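Local coordinates for SnoaL-like domain-containing protein (Sphaerobacter thermophilus, PDB 5TGN) that is of unknown function but carries a SnoaL-like domain of the NTF2 clan, a cone-shaped fold whose curved sheet and helices often enclose a ligand pocket, at residues 5-10 against 72-77; 91-96 against 105-110. All coordinates share one frame; numbering follows the deposited sequence.

Contact 1: 5-10 against 72-77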
loop_
_atom_site.group_PDB
_atom_site.type_symbol
_atom_site.label_atom_id
_atom_site.label_comp_id
_atom_site.label_asym_id
_atom_site.label_seq_id
_atom_site.Cartn_x
_atom_site.Cartn_y
_atom_site.Cartn_z
ATOM N N ALA A 5 -10.228 -18.475 21.009
ATOM C CA ALA A 5 -9.273 -19.194 20.184
ATOM C C ALA A 5 -8.843 -18.319 19.004
ATOM O O ALA A 5 -9.441 -17.273 18.717
ATOM C CB ALA A 5 -9.871 -20.510 19.690
ATOM N N ALA A 6 -7.791 -18.761 18.313
ATOM C CA ALA A 6 -7.241 -17.955 17.228
ATOM C C ALA A 6 -8.277 -17.709 16.139
ATOM O O ALA A 6 -8.377 -16.592 15.618
ATOM C CB ALA A 6 -6.003 -18.622 16.633
ATOM N N ILE A 7 -9.049 -18.743 15.771
ATOM C CA ILE A 7 -10.055 -18.537 14.730
ATOM C C ILE A 7 -11.120 -17.550 15.198
ATOM O O ILE A 7 -11.623 -16.752 14.397
ATOM C CB ILE A 7 -10.667 -19.881 14.278
ATOM C CG1 ILE A 7 -11.576 -19.666 13.067
ATOM C CG2 ILE A 7 -11.439 -20.584 15.421
ATOM C CD1 ILE A 7 -10.852 -19.121 11.829
ATOM N N ASP A 8 -11.459 -17.564 16.496
ATOM C CA ASP A 8 -12.398 -16.588 17.050
ATOM C C ASP A 8 -11.853 -15.171 16.952
ATOM O O ASP A 8 -12.597 -14.241 16.621
ATOM C CB ASP A 8 -12.703 -16.902 18.514
ATOM C CG ASP A 8 -13.369 -18.272 18.704
ATOM O OD1 ASP A 8 -14.072 -18.742 17.775
ATOM O OD2 ASP A 8 -13.181 -18.865 19.788
ATOM N N LEU A 9 -10.568 -14.979 17.300
ATOM C CA LEU A 9 -9.959 -13.657 17.189
ATOM C C LEU A 9 -9.994 -13.173 15.743
ATOM O O LEU A 9 -10.321 -12.010 15.472
ATOM C CB LEU A 9 -8.516 -13.683 17.709
ATOM C CG LEU A 9 -8.324 -13.904 19.211
ATOM C CD1 LEU A 9 -6.859 -14.168 19.557
ATOM C CD2 LEU A 9 -8.855 -12.718 20.001
ATOM N N ALA A 10 -9.656 -14.058 14.801
ATOM C CA ALA A 10 -9.618 -13.661 13.398
ATOM C C ALA A 10 -11.004 -13.243 12.913
ATOM O O ALA A 10 -11.158 -12.193 12.279
ATOM C CB ALA A 10 -9.062 -14.810 12.546
ATOM N N HIS A 72 -2.587 -21.343 16.857
ATOM C CA HIS A 72 -1.733 -20.168 16.899
ATOM C C HIS A 72 -1.603 -19.427 15.575
ATOM O O HIS A 72 -0.969 -18.371 15.547
ATOM C CB HIS A 72 -0.343 -20.561 17.410
ATOM C CG HIS A 72 -0.392 -21.343 18.694
ATOM N ND1 HIS A 72 -0.259 -22.715 18.738
ATOM C CD2 HIS A 72 -0.619 -20.946 19.970
ATOM C CE1 HIS A 72 -0.370 -23.126 19.991
ATOM N NE2 HIS A 72 -0.592 -22.073 20.757
ATOM N N ARG A 73 -2.200 -19.912 14.490
ATOM C CA ARG A 73 -2.089 -19.179 13.236
ATOM C C ARG A 73 -3.376 -19.340 12.453
ATOM O O ARG A 73 -3.937 -20.436 12.397
ATOM C CB ARG A 73 -0.888 -19.657 12.416
ATOM C CG ARG A 73 -0.633 -18.878 11.128
ATOM C CD ARG A 73 0.724 -19.291 10.533
ATOM N NE ARG A 73 0.989 -18.668 9.235
ATOM C CZ ARG A 73 0.674 -19.216 8.058
ATOM N NH1 ARG A 73 0.079 -20.411 8.007
ATOM N NH2 ARG A 73 0.949 -18.569 6.927
ATOM N N VAL A 74 -3.858 -18.246 11.860
ATOM C CA VAL A 74 -5.047 -18.296 11.011
ATOM C C VAL A 74 -4.755 -17.525 9.725
ATOM O O VAL A 74 -4.221 -16.406 9.772
ATOM C CB VAL A 74 -6.274 -17.701 11.732
ATOM C CG1 VAL A 74 -7.473 -17.661 10.803
ATOM C CG2 VAL A 74 -6.613 -18.512 12.997
ATOM N N VAL A 75 -5.129 -18.101 8.586
ATOM C CA VAL A 75 -5.141 -17.392 7.313
ATOM C C VAL A 75 -6.580 -17.300 6.823
ATOM O O VAL A 75 -7.234 -18.332 6.608
ATOM C CB VAL A 75 -4.254 -18.081 6.273
ATOM C CG1 VAL A 75 -4.251 -17.294 4.949
ATOM C CG2 VAL A 75 -2.835 -18.264 6.821
ATOM N N LEU A 76 -7.062 -16.070 6.617
ATOM C CA LEU A 76 -8.339 -15.834 5.945
ATOM C C LEU A 76 -8.088 -15.204 4.581
ATOM O O LEU A 76 -7.196 -14.366 4.436
ATOM C CB LEU A 76 -9.252 -14.897 6.740
ATOM C CG LEU A 76 -9.489 -15.195 8.219
ATOM C CD1 LEU A 76 -10.351 -14.084 8.809
ATOM C CD2 LEU A 76 -10.128 -16.592 8.399
ATOM N N HIS A 77 -8.869 -15.614 3.585
ATOM C CA HIS A 77 -8.954 -14.919 2.310
ATOM C C HIS A 77 -10.336 -14.297 2.206
ATOM O O HIS A 77 -11.320 -14.869 2.688
ATOM C CB HIS A 77 -8.699 -15.860 1.136
ATOM C CG HIS A 77 -7.264 -16.275 1.003
ATOM N ND1 HIS A 77 -6.783 -16.956 -0.091
ATOM C CD2 HIS A 77 -6.202 -16.085 1.827
ATOM C CE1 HIS A 77 -5.486 -17.176 0.065
ATOM N NE2 HIS A 77 -5.110 -16.657 1.223
#

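Contact 2: 91-96 against 105-110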
loop_
_atom_site.group_PDB
_atom_site.type_symbol
_atom_site.label_atom_id
_atom_site.label_comp_id
_atom_site.label_asym_id
_atom_site.label_seq_id
_atom_site.Cartn_x
_atom_site.Cartn_y
_atom_site.Cartn_z
ATOM N N GLU A 91 -5.716 -11.270 1.760
ATOM C CA GLU A 91 -5.329 -12.357 2.644
ATOM C C GLU A 91 -4.920 -11.750 3.979
ATOM O O GLU A 91 -4.114 -10.814 4.011
ATOM C CB GLU A 91 -4.182 -13.169 2.024
ATOM C CG GLU A 91 -3.454 -14.144 2.970
ATOM C CD GLU A 91 -2.288 -14.834 2.276
ATOM O OE1 GLU A 91 -1.197 -14.225 2.150
ATOM O OE2 GLU A 91 -2.479 -15.956 1.794
ATOM N N TRP A 92 -5.496 -12.259 5.075
ATOM C CA TRP A 92 -5.159 -11.842 6.439
ATOM C C TRP A 92 -4.453 -13.005 7.127
ATOM O O TRP A 92 -5.021 -14.096 7.238
ATOM C CB TRP A 92 -6.416 -11.458 7.232
ATOM C CG TRP A 92 -7.130 -10.209 6.766
ATOM C CD1 TRP A 92 -6.948 -8.922 7.229
ATOM C CD2 TRP A 92 -8.181 -10.137 5.789
ATOM N NE1 TRP A 92 -7.804 -8.059 6.576
ATOM C CE2 TRP A 92 -8.567 -8.781 5.686
ATOM C CE3 TRP A 92 -8.829 -11.089 4.991
ATOM C CZ2 TRP A 92 -9.583 -8.352 4.811
ATOM C CZ3 TRP A 92 -9.828 -10.665 4.124
ATOM C CH2 TRP A 92 -10.188 -9.301 4.036
ATOM N N ILE A 93 -3.228 -12.791 7.590
ATOM C CA ILE A 93 -2.477 -13.844 8.289
ATOM C C ILE A 93 -2.357 -13.417 9.741
ATOM O O ILE A 93 -1.685 -12.427 10.026
ATOM C CB ILE A 93 -1.086 -14.076 7.680
ATOM C CG1 ILE A 93 -1.197 -14.387 6.174
ATOM C CG2 ILE A 93 -0.323 -15.202 8.449
ATOM C CD1 ILE A 93 0.182 -14.432 5.462
ATOM N N PHE A 94 -2.992 -14.158 10.661
ATOM C CA PHE A 94 -2.995 -13.836 12.089
ATOM C C PHE A 94 -2.037 -14.775 12.820
ATOM O O PHE A 94 -2.199 -16.002 12.743
ATOM C CB PHE A 94 -4.386 -14.011 12.706
ATOM C CG PHE A 94 -5.440 -13.127 12.150
ATOM C CD1 PHE A 94 -5.795 -11.947 12.812
ATOM C CD2 PHE A 94 -6.136 -13.487 11.002
ATOM C CE1 PHE A 94 -6.817 -11.121 12.309
ATOM C CE2 PHE A 94 -7.136 -12.653 10.474
ATOM C CZ PHE A 94 -7.477 -11.483 11.113
ATOM N N ASP A 95 -1.056 -14.213 13.533
ATOM C CA ASP A 95 -0.254 -14.967 14.505
ATOM C C ASP A 95 -0.783 -14.663 15.904
ATOM O O ASP A 95 -0.845 -13.494 16.303
ATOM C CB ASP A 95 1.238 -14.608 14.410
ATOM C CG ASP A 95 1.812 -14.854 13.011
ATOM O OD1 ASP A 95 1.755 -16.016 12.544
ATOM O OD2 ASP A 95 2.294 -13.890 12.360
ATOM N N VAL A 96 -1.140 -15.712 16.650
ATOM C CA VAL A 96 -1.857 -15.586 17.915
ATOM C C VAL A 96 -1.029 -16.230 19.015
ATOM O O VAL A 96 -0.422 -17.287 18.811
ATOM C CB VAL A 96 -3.259 -16.233 17.827
ATOM C CG1 VAL A 96 -3.932 -16.350 19.216
ATOM C CG2 VAL A 96 -4.112 -15.484 16.801
ATOM N N THR A 105 -0.683 -9.786 9.363
ATOM C CA THR A 105 -0.071 -9.380 8.093
ATOM C C THR A 105 -1.171 -9.334 7.036
ATOM O O THR A 105 -1.956 -10.280 6.919
ATOM C CB THR A 105 1.030 -10.368 7.671
ATOM O OG1 THR A 105 2.088 -10.387 8.646
ATOM C CG2 THR A 105 1.622 -9.997 6.303
ATOM N N ILE A 106 -1.238 -8.252 6.269
ATOM C CA ILE A 106 -2.326 -8.069 5.308
ATOM C C ILE A 106 -1.727 -8.030 3.904
ATOM O O ILE A 106 -1.073 -7.052 3.530
ATOM C CB ILE A 106 -3.144 -6.802 5.598
ATOM C CG1 ILE A 106 -3.560 -6.797 7.070
ATOM C CG2 ILE A 106 -4.409 -6.747 4.685
ATOM C CD1 ILE A 106 -4.364 -5.536 7.468
ATOM N N ASN A 107 -1.955 -9.084 3.127
ATOM C CA ASN A 107 -1.419 -9.197 1.768
ATOM C C ASN A 107 -2.541 -9.002 0.764
ATOM O O ASN A 107 -3.559 -9.699 0.831
ATOM C CB ASN A 107 -0.797 -10.569 1.527
ATOM C CG ASN A 107 0.456 -10.816 2.354
ATOM O OD1 ASN A 107 1.348 -9.979 2.421
ATOM N ND2 ASN A 107 0.550 -11.997 2.935
ATOM N N HIS A 108 -2.347 -8.087 -0.175
ATOM C CA HIS A 108 -3.241 -8.024 -1.327
ATOM C C HIS A 108 -2.937 -9.170 -2.279
ATOM O O HIS A 108 -1.782 -9.394 -2.651
ATOM C CB HIS A 108 -3.100 -6.692 -2.058
ATOM C CG HIS A 108 -3.618 -5.525 -1.275
ATOM N ND1 HIS A 108 -4.621 -4.699 -1.738
ATOM C CD2 HIS A 108 -3.294 -5.066 -0.047
ATOM C CE1 HIS A 108 -4.871 -3.764 -0.840
ATOM N NE2 HIS A 108 -4.078 -3.964 0.195
ATOM N N LEU A 109 -3.978 -9.887 -2.686
ATOM C CA LEU A 109 -3.863 -10.971 -3.646
ATOM C C LEU A 109 -4.163 -10.446 -5.046
ATOM O O LEU A 109 -4.689 -9.344 -5.221
ATOM C CB LEU A 109 -4.822 -12.107 -3.277
ATOM C CG LEU A 109 -4.683 -12.670 -1.854
ATOM C CD1 LEU A 109 -5.773 -13.730 -1.636
ATOM C CD2 LEU A 109 -3.326 -13.293 -1.705
ATOM N N ARG A 110 -3.821 -11.251 -6.051
ATOM C CA ARG A 110 -4.146 -10.918 -7.433
ATOM C C ARG A 110 -5.650 -10.744 -7.594
ATOM O O ARG A 110 -6.441 -11.490 -7.002
ATOM C CB ARG A 110 -3.685 -12.016 -8.378
ATOM C CG ARG A 110 -2.233 -12.420 -8.309
ATOM C CD ARG A 110 -2.053 -13.602 -9.263
ATOM N NE ARG A 110 -0.672 -14.032 -9.430
ATOM C CZ ARG A 110 0.018 -13.911 -10.562
ATOM N NH1 ARG A 110 1.272 -14.339 -10.621
ATOM N NH2 ARG A 110 -0.544 -13.363 -11.633
HETATM O O HOH W 1 1.089 -12.299 10.416
#

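Contact 1: 5-10 against 72-77
Val74 meets the first two turns of helix 6-18 with both of its methyl groups. Its CB already sits near the helix, 4.1 Å from Ala10 CB. From there the two branches part. CG1, anti to the backbone N (chi1 176°), runs to Ala10, where it lies 3.7 Å from Ala10 CB, and the tip of Ile7 closes on it from another side, with Ile7 CD1 at 3.8 Å from Val74 CG1. Val74 CG2 goes instead toward the start of the helix and rests on Ala6, 3.7 Å from Ala6 CB and slightly nearer to the carbonyl carbon of that residue, so this methyl packs against helix backbone as well as side chain. In the NTF2-like fold of the SnoaL family a helix lies across the concave face of a strongly curved sheet, and here helix 6-18 packs that way on strand 73-81; the axes of 6-10 and 73-77 come within 8.1 Å, at 40°. Two small residues one turn apart, Ala6 and Ala10, probably help the backbones come this close. Ile7 stands at the flank, and its side chain crosses that of Val74 at about a right angle. An alanine in place of Val74 would probably strip Ala6 CB, Ala10 CB and Ile7 CD1 of their Val74 methyl contacts and open a gap there. Further along the strand Leu76 continues the apolar row, its CD1 4.0 Å from Ala10 CB, while Ile7 and Leu76 also touch Glu66 of strand 60-69.

Contact 2: 91-96 against 105-110
Glu91 and Asn107 face each other as a hydrogen-bonded pair in the antiparallel hairpin of strands 88-97 and 100-108, part of the curved sheet of this NTF2-like fold. Glu91 N gives a bond to Asn107 O at 2.8 Å, and Asn107 N returns one to Glu91 O. Their side chains run side by side in the same direction. Asn107 ND2 donates to Glu91 OE1 at 2.9 Å, on the anti lone pair and close to the amide plane, although carboxylate and amide are turned 65° apart. The extended glutamate, with CG anti to the backbone N (chi1 167°), is gripped further by two partners outside the hairpin segments: OE1 also forms a salt bridge with Arg103 of the second subunit, and OE2 is hydrogen-bonded to His77 NE2 on the neighbouring strand. Such partners would probably stabilise a buried negative charge. Leu109 CD2 packs 3.8 Å from Glu91 CB, and Ile93 CD1 approaches Asn107 ND2 on the same face. On the other face Trp92 and Ile106 form the non-hydrogen-bonded pair, with Trp92 CD1 4.0 Å from Ile106 CG1; Ile14 of helix 6-18 and Leu104 also touch the Trp92 side chain. Ile93 and Thr105 make the next hydrogen-bonded pair through their backbones. Beyond it a water donates to Ile93 O and to Asp95 OD2, and accepts from Thr105 OG1 at 2.8 Å.

Overall arrangement
Contacts 1 and 2 lie in series along the chain, their centres 11 Å apart, and meet where strands 73-81 and 88-97 run as neighbours in one sheet. Probable hydrogen bonds join them, Val74 O to Phe94 N at 2.7 Å and Leu76 O to Trp92 N at 2.8 Å. Helix 6-18 reaches both: Ala10 CB, which packs in contact 1, also lies 3.6 Å from Phe94 CE2 on the contact 2 strand. The face with Glu91, Ile93, Thr105 and Asn107 turns to the second subunit. No active site is established; a glycerol, probably from the crystallisation liquor, lies about 4 Å from the Ile106 side chain, and glycerol is hydrogen-bonded to His108 NE2.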